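Local structure of putative GntR-family transcriptional regulator (Bordetella bronchiseptica RB50, 3CNV) at residues 120-133 / 145-157. The protein is a putative GntR-family transcriptional regulator, whose UTRA ligand-binding domain probably senses a small effector molecule and thereby adjusts DNA binding. Numbering follows the deposited sequence.
Sequences LGVEPGRPLLQVDR and VRRGLYLTDHYHY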
loop_
_atom_site.group_PDB
_atom_site.type_symbol
_atom_site.label_atom_id
_atom_site.label_comp_id
_atom_site.label_asym_id
_atom_site.label_seq_id
_atom_site.Cartn_x
_atom_site.Cartn_y
_atom_site.Cartn_z
ATOM N N LEU C 120 8.181 -5.527 28.103
ATOM C CA LEU C 120 7.888 -4.191 27.541
ATOM C C LEU C 120 7.843 -3.104 28.587
ATOM O O LEU C 120 7.668 -1.912 28.296
ATOM C CB LEU C 120 6.596 -4.212 26.717
ATOM C CG LEU C 120 6.716 -4.968 25.373
ATOM C CD1 LEU C 120 5.360 -5.009 24.644
ATOM C CD2 LEU C 120 7.794 -4.346 24.405
ATOM N N GLY C 121 8.055 -3.534 29.803
ATOM C CA GLY C 121 8.125 -2.637 30.965
ATOM C C GLY C 121 6.781 -2.135 31.412
ATOM O O GLY C 121 6.672 -1.057 31.950
ATOM N N VAL C 122 5.752 -2.924 31.156
ATOM C CA VAL C 122 4.382 -2.518 31.481
ATOM C C VAL C 122 3.650 -3.493 32.374
ATOM O O VAL C 122 4.081 -4.582 32.617
ATOM C CB VAL C 122 3.531 -2.332 30.184
ATOM C CG1 VAL C 122 4.183 -1.314 29.253
ATOM C CG2 VAL C 122 3.335 -3.668 29.408
ATOM N N GLU C 123 2.483 -3.085 32.813
ATOM C CA GLU C 123 1.654 -3.919 33.679
ATOM C C GLU C 123 0.817 -4.881 32.857
ATOM O O GLU C 123 0.374 -4.553 31.776
ATOM C CB GLU C 123 0.729 -3.044 34.569
ATOM C CG GLU C 123 -0.450 -2.443 33.790
ATOM C CD GLU C 123 -0.163 -1.171 32.892
ATOM O OE1 GLU C 123 1.051 -0.753 32.620
ATOM O OE2 GLU C 123 -1.232 -0.602 32.474
ATOM N N PRO C 124 0.572 -6.087 33.372
ATOM C CA PRO C 124 -0.330 -6.909 32.559
ATOM C C PRO C 124 -1.689 -6.248 32.348
ATOM O O PRO C 124 -2.233 -5.553 33.229
ATOM C CB PRO C 124 -0.447 -8.211 33.374
ATOM C CG PRO C 124 0.714 -8.208 34.297
ATOM C CD PRO C 124 0.994 -6.769 34.605
ATOM N N GLY C 125 -2.243 -6.451 31.178
ATOM C CA GLY C 125 -3.514 -5.802 30.834
ATOM C C GLY C 125 -3.348 -4.569 29.978
ATOM O O GLY C 125 -4.288 -4.131 29.320
ATOM N N ARG C 126 -2.125 -4.040 29.944
ATOM C CA ARG C 126 -1.793 -2.833 29.122
ATOM C C ARG C 126 -2.132 -3.060 27.650
ATOM O O ARG C 126 -1.809 -4.131 27.082
ATOM C CB ARG C 126 -0.312 -2.504 29.247
ATOM C CG ARG C 126 0.253 -1.485 28.340
ATOM C CD ARG C 126 -0.268 -0.108 28.618
ATOM N NE ARG C 126 0.685 0.576 29.433
ATOM C CZ ARG C 126 1.389 1.624 29.056
ATOM N NH1 ARG C 126 1.197 2.210 27.894
ATOM N NH2 ARG C 126 2.246 2.116 29.892
ATOM N N PRO C 127 -2.840 -2.101 27.024
ATOM C CA PRO C 127 -3.133 -2.389 25.601
ATOM C C PRO C 127 -1.876 -2.302 24.712
ATOM O O PRO C 127 -1.027 -1.373 24.862
ATOM C CB PRO C 127 -4.100 -1.287 25.225
ATOM C CG PRO C 127 -4.718 -0.861 26.444
ATOM C CD PRO C 127 -3.665 -0.992 27.544
ATOM N N LEU C 128 -1.759 -3.321 23.858
ATOM C CA LEU C 128 -0.653 -3.462 22.893
ATOM C C LEU C 128 -1.279 -3.673 21.513
ATOM O O LEU C 128 -2.431 -4.184 21.379
ATOM C CB LEU C 128 0.245 -4.676 23.208
ATOM C CG LEU C 128 0.829 -4.785 24.599
ATOM C CD1 LEU C 128 1.622 -6.154 24.780
ATOM C CD2 LEU C 128 1.748 -3.563 24.895
ATOM N N LEU C 129 -0.545 -3.233 20.520
ATOM C CA LEU C 129 -0.872 -3.437 19.086
ATOM C C LEU C 129 -0.222 -4.757 18.655
ATOM O O LEU C 129 0.981 -4.958 18.775
ATOM C CB LEU C 129 -0.405 -2.317 18.216
ATOM C CG LEU C 129 -0.646 -2.450 16.700
ATOM C CD1 LEU C 129 -2.146 -2.440 16.366
ATOM C CD2 LEU C 129 0.103 -1.441 15.901
ATOM N N GLN C 130 -1.071 -5.701 18.286
ATOM C CA GLN C 130 -0.583 -6.983 17.778
ATOM C C GLN C 130 -0.623 -6.949 16.253
ATOM O O GLN C 130 -1.640 -6.634 15.623
ATOM C CB GLN C 130 -1.345 -8.165 18.368
ATOM C CG GLN C 130 -0.987 -9.537 17.768
ATOM C CD GLN C 130 -1.660 -10.703 18.515
ATOM O OE1 GLN C 130 -1.428 -10.908 19.693
ATOM N NE2 GLN C 130 -2.539 -11.395 17.849
ATOM N N VAL C 131 0.533 -7.212 15.675
ATOM C CA VAL C 131 0.740 -7.266 14.222
ATOM C C VAL C 131 1.144 -8.720 13.876
ATOM O O VAL C 131 2.256 -9.178 14.132
ATOM C CB VAL C 131 1.822 -6.264 13.710
ATOM C CG1 VAL C 131 1.937 -6.331 12.143
ATOM C CG2 VAL C 131 1.533 -4.759 14.187
ATOM N N ASP C 132 0.212 -9.461 13.299
ATOM C CA ASP C 132 0.511 -10.803 12.813
ATOM C C ASP C 132 0.834 -10.779 11.306
ATOM O O ASP C 132 -0.018 -10.446 10.496
ATOM C CB ASP C 132 -0.700 -11.739 13.079
ATOM C CG ASP C 132 -0.852 -12.105 14.562
ATOM O OD1 ASP C 132 0.173 -12.399 15.219
ATOM O OD2 ASP C 132 -1.989 -12.049 15.095
ATOM N N ARG C 133 2.048 -11.162 10.944
ATOM C CA ARG C 133 2.562 -11.032 9.564
ATOM C C ARG C 133 2.928 -12.393 8.958
ATOM O O ARG C 133 3.536 -13.252 9.618
ATOM C CB ARG C 133 3.815 -10.155 9.605
ATOM C CG ARG C 133 4.412 -9.836 8.236
ATOM C CD ARG C 133 5.700 -9.090 8.282
ATOM N NE ARG C 133 5.551 -7.850 9.020
ATOM C CZ ARG C 133 6.470 -7.189 9.703
ATOM N NH1 ARG C 133 7.691 -7.623 9.805
ATOM N NH2 ARG C 133 6.117 -6.068 10.297
ATOM N N VAL C 145 6.727 -16.202 9.349
ATOM C CA VAL C 145 5.616 -15.818 10.191
ATOM C C VAL C 145 6.162 -15.015 11.319
ATOM O O VAL C 145 7.092 -15.420 11.983
ATOM C CB VAL C 145 4.807 -17.005 10.773
ATOM C CG1 VAL C 145 3.701 -16.479 11.786
ATOM C CG2 VAL C 145 4.115 -17.824 9.669
ATOM N N ARG C 146 5.629 -13.827 11.505
ATOM C CA ARG C 146 6.073 -13.016 12.630
ATOM C C ARG C 146 4.862 -12.404 13.347
ATOM O O ARG C 146 3.970 -11.827 12.691
ATOM C CB ARG C 146 7.026 -11.896 12.109
ATOM C CG ARG C 146 7.592 -10.991 13.204
ATOM C CD ARG C 146 8.502 -9.866 12.677
ATOM N NE ARG C 146 9.637 -10.337 11.895
ATOM C CZ ARG C 146 10.688 -9.619 11.535
ATOM N NH1 ARG C 146 10.731 -8.308 11.780
ATOM N NH2 ARG C 146 11.667 -10.207 10.849
ATOM N N ARG C 147 4.817 -12.572 14.681
ATOM C CA ARG C 147 3.896 -11.913 15.508
ATOM C C ARG C 147 4.586 -10.898 16.387
ATOM O O ARG C 147 5.470 -11.224 17.213
ATOM C CB ARG C 147 3.149 -12.850 16.421
ATOM C CG ARG C 147 2.227 -12.010 17.327
ATOM C CD ARG C 147 1.472 -12.843 18.379
ATOM N NE ARG C 147 2.203 -14.038 18.791
ATOM C CZ ARG C 147 3.116 -14.098 19.771
ATOM N NH1 ARG C 147 3.464 -13.022 20.451
ATOM N NH2 ARG C 147 3.688 -15.267 20.057
ATOM N N GLY C 148 4.190 -9.644 16.165
ATOM C CA GLY C 148 4.740 -8.561 16.897
ATOM C C GLY C 148 3.748 -8.001 17.913
ATOM O O GLY C 148 2.554 -7.902 17.683
ATOM N N LEU C 149 4.282 -7.607 19.032
ATOM C CA LEU C 149 3.487 -6.921 20.029
ATOM C C LEU C 149 4.210 -5.633 20.311
ATOM O O LEU C 149 5.345 -5.646 20.777
ATOM C CB LEU C 149 3.296 -7.781 21.307
ATOM C CG LEU C 149 2.357 -8.995 21.244
ATOM C CD1 LEU C 149 2.785 -9.917 22.416
ATOM C CD2 LEU C 149 0.826 -8.603 21.328
ATOM N N TYR C 150 3.487 -4.545 20.072
ATOM C CA TYR C 150 4.011 -3.208 20.071
ATOM C C TYR C 150 3.365 -2.413 21.167
ATOM O O TYR C 150 2.144 -2.368 21.334
ATOM C CB TYR C 150 3.693 -2.479 18.755
ATOM C CG TYR C 150 4.302 -3.038 17.486
ATOM C CD1 TYR C 150 4.235 -4.386 17.165
ATOM C CD2 TYR C 150 4.877 -2.199 16.569
ATOM C CE1 TYR C 150 4.750 -4.875 15.939
ATOM C CE2 TYR C 150 5.416 -2.681 15.333
ATOM C CZ TYR C 150 5.357 -4.030 15.048
ATOM O OH TYR C 150 5.863 -4.455 13.854
ATOM N N LEU C 151 4.223 -1.745 21.910
ATOM C CA LEU C 151 3.770 -0.762 22.914
ATOM C C LEU C 151 3.749 0.591 22.174
ATOM O O LEU C 151 4.763 1.104 21.763
ATOM C CB LEU C 151 4.730 -0.698 24.081
ATOM C CG LEU C 151 4.429 0.364 25.120
ATOM C CD1 LEU C 151 3.088 -0.059 25.816
ATOM C CD2 LEU C 151 5.609 0.484 26.072
ATOM N N THR C 152 2.552 1.102 21.953
ATOM C CA THR C 152 2.325 2.274 21.112
ATOM C C THR C 152 2.103 3.538 21.918
ATOM O O THR C 152 1.299 4.378 21.558
ATOM C CB THR C 152 1.151 2.036 20.118
ATOM O OG1 THR C 152 -0.032 1.714 20.834
ATOM C CG2 THR C 152 1.449 0.933 19.241
ATOM N N ASP C 153 2.830 3.693 23.003
ATOM C CA ASP C 153 2.673 4.889 23.790
ATOM C C ASP C 153 3.484 6.115 23.276
ATOM O O ASP C 153 3.129 7.256 23.532
ATOM C CB ASP C 153 2.810 4.606 25.328
ATOM C CG ASP C 153 4.220 4.209 25.781
ATOM O OD1 ASP C 153 4.540 4.354 27.018
ATOM O OD2 ASP C 153 4.992 3.715 24.921
ATOM N N HIS C 154 4.566 5.873 22.565
ATOM C CA HIS C 154 5.421 6.963 22.074
ATOM C C HIS C 154 5.625 6.825 20.585
ATOM O O HIS C 154 6.298 7.626 19.959
ATOM C CB HIS C 154 6.793 6.835 22.684
ATOM C CG HIS C 154 6.815 7.081 24.162
ATOM N ND1 HIS C 154 6.503 8.301 24.718
ATOM C CD2 HIS C 154 7.170 6.278 25.186
ATOM C CE1 HIS C 154 6.645 8.229 26.033
ATOM N NE2 HIS C 154 7.042 7.003 26.338
ATOM N N TYR C 155 5.027 5.775 20.053
ATOM C CA TYR C 155 5.184 5.381 18.676
ATOM C C TYR C 155 3.797 4.879 18.165
ATOM O O TYR C 155 2.883 4.517 18.933
ATOM C CB TYR C 155 6.251 4.303 18.530
ATOM C CG TYR C 155 7.708 4.768 18.638
ATOM C CD1 TYR C 155 8.431 5.009 17.534
ATOM C CD2 TYR C 155 8.312 4.986 19.885
ATOM C CE1 TYR C 155 9.741 5.470 17.622
ATOM C CE2 TYR C 155 9.616 5.473 19.989
ATOM C CZ TYR C 155 10.323 5.678 18.832
ATOM O OH TYR C 155 11.616 6.137 18.843
ATOM N N HIS C 156 3.604 5.023 16.873
ATOM C CA HIS C 156 2.401 4.555 16.183
ATOM C C HIS C 156 2.850 3.717 14.992
ATOM O O HIS C 156 4.010 3.779 14.584
ATOM C CB HIS C 156 1.473 5.750 15.754
ATOM C CG HIS C 156 2.128 6.772 14.870
ATOM N ND1 HIS C 156 2.796 7.854 15.390
ATOM C CD2 HIS C 156 2.266 6.857 13.517
ATOM C CE1 HIS C 156 3.320 8.566 14.405
ATOM N NE2 HIS C 156 3.036 7.980 13.260
ATOM N N TYR C 157 1.899 2.985 14.431
ATOM C CA TYR C 157 2.073 2.283 13.154
ATOM C C TYR C 157 1.487 3.175 12.043
ATOM O O TYR C 157 0.342 3.465 12.019
ATOM C CB TYR C 157 1.351 0.914 13.257
ATOM C CG TYR C 157 1.277 0.057 12.045
ATOM C CD1 TYR C 157 1.887 -1.171 12.049
ATOM C CD2 TYR C 157 0.563 0.426 10.945
ATOM C CE1 TYR C 157 1.855 -2.004 10.994
ATOM C CE2 TYR C 157 0.524 -0.440 9.775
ATOM C CZ TYR C 157 1.160 -1.667 9.849
ATOM O OH TYR C 157 1.104 -2.553 8.765
HETATM O O HOH W 1 0.070 0.410 23.416
#
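Val131 lays its CG2 methyl over one face of the Tyr150 ring, 4.1 Å from the centroid, a CH-pi contact. The ring gets there because CG of Tyr150 stands anti to the carbonyl carbon (chi1 -64°), which turns the ring back along the strand past Gly148, whose C lies at the ring edge. On the same face CD2 of Leu129 packs on CB of Tyr157 at 3.8 Å, and Leu129 also meets Leu129 of the second subunit. Buried Leu129, Val131 and Tyr150 make this the tight side. Further along, Arg133 NH1 sits over one face of the Arg146 guanidinium, 3.7 Å from its NH1; Glu105 pairs with Arg133, and Glu144 and a citrate, probably from the crystallisation liquor, with Arg146, probably offsetting the like charges.

The opposite face is more open and polar. Gln130 NE2 donates to Asp132 OD2 on its syn side (2.9 Å), and Arg108 also grips that carboxylate, while the Arg147 chain crosses that of Gln130 at a slant and reaches Asp65. Where the strands part, a water accepts from Thr152 N and donates to Pro127 O. Paired backbone hydrogen bonds at Leu129/Tyr150, Val131/Gly148 and Arg133/Arg146 join strands 127-137 and 141-150 into an antiparallel beta hairpin of the six-stranded UTRA-domain sheet.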